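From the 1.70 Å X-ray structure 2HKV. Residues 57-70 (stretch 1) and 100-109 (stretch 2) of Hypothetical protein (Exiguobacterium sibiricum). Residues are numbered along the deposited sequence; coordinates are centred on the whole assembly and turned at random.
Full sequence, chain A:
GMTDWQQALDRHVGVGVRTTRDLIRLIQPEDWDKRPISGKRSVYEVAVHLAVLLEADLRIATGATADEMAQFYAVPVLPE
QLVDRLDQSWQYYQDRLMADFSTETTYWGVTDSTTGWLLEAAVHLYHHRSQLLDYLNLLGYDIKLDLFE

Stretch 1 (57-70) DLRIATGATADEMA
Stretch 2 100-109: DFSTETTYWG

Residues 57-70 carry the last part of one helix, a short turn and the start of a second helix: the first helix runs through Ala-61, and the second starts at Ala-66. Residues 100-109 lie across the turn as an irregular, mostly extended segment (phi/psi -102/131 at Ser-102, -134/159 at Glu-104) until Tyr-107 and Trp-108 bend it back (-72/-34 and -85/-4). The register places Thr-62 CA 4.6 Å from Thr-103 CA and Thr-65 CA 5.9 Å from Tyr-107 CA; together the stretches bury 587 Å².

One direct hydrogen bond joins the two backbones. Glu-104 N donates to Ala-61 O at 2.9 Å, nearly linear at 170°. The same carbonyl receives a CA-H...O contact from Thr-103 CA at 3.3 Å. A water extends the polar link, donating to Ile-60 O (2.6 Å) and Ala-64 O (2.7 Å) and accepting from Tyr-107 N (3.3 Å), so it bridges helix end, turn and second stretch.

The turn has its own bonds. Gly-63, at phi/psi 110/23, closes the first helix in a Schellman motif, with Ala-64 N to Arg-59 O at 3.0 Å and a weak bond from Gly-63 N to Ile-60 O at 3.3 Å. Glycine suits this site because a CB would jam against the preceding carbonyl oxygen. Thr-65 (chi1 p) caps the next helix: its OG1 accepts from Glu-68 N at 3.2 Å, while Thr-65 N donates to Glu-68 OE1 at 3.1 Å. The two hydrogen bonds run in opposite directions between the same two residues. In the other stretch, Gly-109 N donates to Thr-106 OG1 (chi1 p) at 2.9 Å, spanning the bend, and more weakly to Thr-106 O at 3.0 Å.

Apolar packing fills the rest. The CA-to-CB bond of Phe-101 (chi1 p, chi2 -88°) points toward stretch 1, where Thr-62 CG2 approaches Phe-101 CD2 at 3.4 Å and Leu-58 CD2 approaches Phe-101 CZ at 4.0 Å. With chi1 p, Thr-62 sets CG2 against the ring while its OG1 lies 3.2 Å from both Leu-58 O and Arg-59 O. The CA-to-CB bond of Ile-60 (m, t) points toward stretch 2, and CG2 comes to 3.7 Å from Thr-106 CG2 and 3.6 Å from Trp-108 CH2, the one methyl reaching both neighbours. Tyr-107 (p, chi2 -88°) has the largest covered area, 93 Å². Ala-66 CA and Thr-65 C lie over one face of its ring, and Ala-66 CB comes within 3.5 Å of Tyr-107 CE2; Ala-66, with only a CB beyond its backbone, packs closely against the ring. Selenomethionine Met-69 adds CG at 4.2 Å from Tyr-107 CE1.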

# COMPACT_ATOMS: atom_id res chain seq x y z
N ASP A 57 -2.79 -13.56 -5.74
CA ASP A 57 -3.06 -12.59 -6.78
C ASP A 57 -2.46 -13.02 -8.10
O ASP A 57 -3.04 -12.75 -9.15
CB ASP A 57 -2.55 -11.19 -6.41
CG ASP A 57 -3.39 -10.51 -5.30
OD1 ASP A 57 -4.25 -11.16 -4.60
OD2 ASP A 57 -3.17 -9.29 -5.07
N LEU A 58 -1.29 -13.64 -8.09
CA LEU A 58 -0.65 -14.01 -9.34
C LEU A 58 -1.31 -15.22 -9.96
O LEU A 58 -1.35 -15.32 -11.18
CB LEU A 58 0.86 -14.21 -9.16
CG LEU A 58 1.66 -12.91 -8.89
CD1 LEU A 58 3.13 -13.22 -8.88
CD2 LEU A 58 1.37 -11.85 -9.89
N ARG A 59 -1.86 -16.11 -9.14
CA ARG A 59 -2.67 -17.23 -9.62
C ARG A 59 -3.95 -16.74 -10.27
O ARG A 59 -4.34 -17.21 -11.37
CB ARG A 59 -2.99 -18.17 -8.46
CG ARG A 59 -1.79 -19.00 -8.00
CD ARG A 59 -2.11 -20.14 -7.01
NE ARG A 59 -0.87 -20.86 -6.72
CZ ARG A 59 -0.44 -21.94 -7.36
NH1 ARG A 59 -1.18 -22.52 -8.30
NH2 ARG A 59 0.73 -22.47 -7.04
N ILE A 60 -4.66 -15.85 -9.58
CA ILE A 60 -5.80 -15.15 -10.17
C ILE A 60 -5.42 -14.56 -11.54
O ILE A 60 -6.23 -14.65 -12.47
CB ILE A 60 -6.35 -14.07 -9.20
CG1 ILE A 60 -7.12 -14.75 -8.05
CG2 ILE A 60 -7.21 -13.02 -9.95
CD1 ILE A 60 -7.12 -13.93 -6.73
N ALA A 61 -4.24 -13.95 -11.61
CA ALA A 61 -3.70 -13.26 -12.82
C ALA A 61 -3.46 -14.21 -14.02
O ALA A 61 -3.63 -13.84 -15.19
CB ALA A 61 -2.37 -12.52 -12.48
N THR A 62 -3.12 -15.46 -13.70
CA THR A 62 -2.78 -16.42 -14.74
C THR A 62 -3.94 -17.29 -15.12
O THR A 62 -3.77 -18.15 -15.95
CB THR A 62 -1.51 -17.21 -14.36
OG1 THR A 62 -1.66 -17.83 -13.09
CG2 THR A 62 -0.30 -16.25 -14.26
N GLY A 63 -5.13 -17.01 -14.56
CA GLY A 63 -6.38 -17.63 -15.01
C GLY A 63 -6.99 -18.62 -14.05
O GLY A 63 -7.75 -19.48 -14.48
N ALA A 64 -6.69 -18.55 -12.75
CA ALA A 64 -7.20 -19.58 -11.84
C ALA A 64 -8.70 -19.42 -11.81
O ALA A 64 -9.20 -18.30 -11.89
CB ALA A 64 -6.62 -19.49 -10.43
N THR A 65 -9.40 -20.54 -11.71
CA THR A 65 -10.83 -20.50 -11.66
C THR A 65 -11.30 -20.18 -10.26
O THR A 65 -10.53 -20.21 -9.28
CB THR A 65 -11.47 -21.81 -12.18
OG1 THR A 65 -11.15 -22.90 -11.30
CG2 THR A 65 -10.97 -22.09 -13.59
N ALA A 66 -12.59 -19.85 -10.18
CA ALA A 66 -13.24 -19.60 -8.92
C ALA A 66 -13.09 -20.79 -7.99
O ALA A 66 -12.69 -20.60 -6.84
CB ALA A 66 -14.68 -19.24 -9.15
N ASP A 67 -13.30 -22.02 -8.49
CA ASP A 67 -13.13 -23.18 -7.64
C ASP A 67 -11.72 -23.42 -7.24
O ASP A 67 -11.49 -23.89 -6.15
CB ASP A 67 -13.63 -24.48 -8.24
CG ASP A 67 -13.76 -25.61 -7.18
OD1 ASP A 67 -14.44 -25.41 -6.12
OD2 ASP A 67 -13.21 -26.70 -7.44
N GLU A 68 -10.77 -23.13 -8.12
CA GLU A 68 -9.36 -23.34 -7.83
C GLU A 68 -8.96 -22.42 -6.71
O GLU A 68 -8.22 -22.80 -5.81
CB GLU A 68 -8.51 -23.09 -9.09
CG GLU A 68 -8.53 -24.30 -10.05
CD GLU A 68 -7.81 -24.12 -11.40
OE1 GLU A 68 -7.50 -23.00 -11.81
OE2 GLU A 68 -7.61 -25.16 -12.07
N MSE A 69 -9.48 -21.20 -6.75
CA MSE A 69 -9.17 -20.23 -5.73
C MSE A 69 -9.84 -20.58 -4.42
O MSE A 69 -9.24 -20.37 -3.36
CB MSE A 69 -9.57 -18.80 -6.16
CG MSE A 69 -8.74 -18.18 -7.24
SE MSE A 69 -6.77 -18.51 -7.06
CE MSE A 69 -6.45 -17.64 -5.32
N ALA A 70 -11.04 -21.17 -4.48
CA ALA A 70 -11.72 -21.55 -3.28
C ALA A 70 -10.91 -22.64 -2.62
O ALA A 70 -10.84 -22.73 -1.41
CB ALA A 70 -13.11 -22.09 -3.59
N ASP A 100 9.12 -14.10 -17.62
CA ASP A 100 7.96 -13.68 -18.44
C ASP A 100 6.82 -14.68 -18.26
O ASP A 100 6.88 -15.80 -18.82
CB ASP A 100 8.34 -13.59 -19.95
CG ASP A 100 7.11 -13.43 -20.86
N PHE A 101 5.80 -14.32 -17.47
CA PHE A 101 4.58 -15.14 -17.42
C PHE A 101 3.44 -14.54 -18.27
O PHE A 101 3.51 -13.39 -18.69
CB PHE A 101 4.19 -15.48 -15.97
CG PHE A 101 3.65 -14.34 -15.17
CD1 PHE A 101 4.50 -13.50 -14.47
CD2 PHE A 101 2.28 -14.12 -15.08
CE1 PHE A 101 3.99 -12.46 -13.69
CE2 PHE A 101 1.77 -13.09 -14.32
CZ PHE A 101 2.63 -12.25 -13.63
N SER A 102 2.44 -15.35 -18.58
CA SER A 102 1.29 -14.90 -19.37
C SER A 102 0.11 -14.64 -18.44
O SER A 102 -0.22 -15.48 -17.60
CB SER A 102 0.89 -15.93 -20.44
N THR A 103 -0.51 -13.48 -18.59
CA THR A 103 -1.74 -13.18 -17.84
C THR A 103 -2.94 -13.47 -18.72
O THR A 103 -2.85 -13.52 -19.94
CB THR A 103 -1.81 -11.71 -17.33
OG1 THR A 103 -1.67 -10.79 -18.43
CG2 THR A 103 -0.72 -11.45 -16.32
N GLU A 104 -4.05 -13.70 -18.05
CA GLU A 104 -5.33 -13.93 -18.68
C GLU A 104 -6.37 -13.08 -17.95
O GLU A 104 -6.19 -12.68 -16.79
CB GLU A 104 -5.69 -15.41 -18.58
CG GLU A 104 -4.62 -16.36 -19.15
N THR A 105 -7.49 -12.82 -18.62
CA THR A 105 -8.60 -12.13 -17.97
C THR A 105 -9.07 -12.98 -16.80
O THR A 105 -9.20 -14.20 -16.93
CB THR A 105 -9.75 -11.90 -18.97
OG1 THR A 105 -9.26 -11.07 -20.04
CG2 THR A 105 -10.97 -11.28 -18.28
N THR A 106 -9.29 -12.35 -15.65
CA THR A 106 -9.65 -13.10 -14.46
C THR A 106 -11.05 -13.71 -14.63
O THR A 106 -11.79 -13.40 -15.60
CB THR A 106 -9.57 -12.26 -13.15
OG1 THR A 106 -10.74 -11.42 -13.00
CG2 THR A 106 -8.32 -11.42 -13.12
N TYR A 107 -11.42 -14.57 -13.70
CA TYR A 107 -12.69 -15.31 -13.84
C TYR A 107 -13.89 -14.37 -13.60
O TYR A 107 -14.94 -14.50 -14.25
CB TYR A 107 -12.72 -16.55 -12.93
CG TYR A 107 -12.69 -16.26 -11.45
CD1 TYR A 107 -11.47 -16.13 -10.77
CD2 TYR A 107 -13.86 -16.15 -10.73
CE1 TYR A 107 -11.43 -15.87 -9.42
CE2 TYR A 107 -13.83 -15.90 -9.38
CZ TYR A 107 -12.61 -15.76 -8.73
OH TYR A 107 -12.59 -15.52 -7.38
N TRP A 108 -13.70 -13.41 -12.70
CA TRP A 108 -14.67 -12.32 -12.54
C TRP A 108 -14.42 -11.14 -13.53
O TRP A 108 -15.19 -10.19 -13.54
CB TRP A 108 -14.69 -11.85 -11.08
CG TRP A 108 -13.62 -10.89 -10.73
CD1 TRP A 108 -13.59 -9.56 -11.01
CD2 TRP A 108 -12.41 -11.18 -10.03
NE1 TRP A 108 -12.45 -9.00 -10.53
CE2 TRP A 108 -11.70 -9.97 -9.92
CE3 TRP A 108 -11.85 -12.35 -9.50
CZ2 TRP A 108 -10.45 -9.88 -9.28
CZ3 TRP A 108 -10.61 -12.26 -8.87
CH2 TRP A 108 -9.92 -11.03 -8.77
N GLY A 109 -13.34 -11.20 -14.32
CA GLY A 109 -13.21 -10.40 -15.55
C GLY A 109 -12.25 -9.20 -15.54
O GLY A 109 -12.32 -8.36 -16.45
O HOH W 1 -8.63 -15.69 -12.42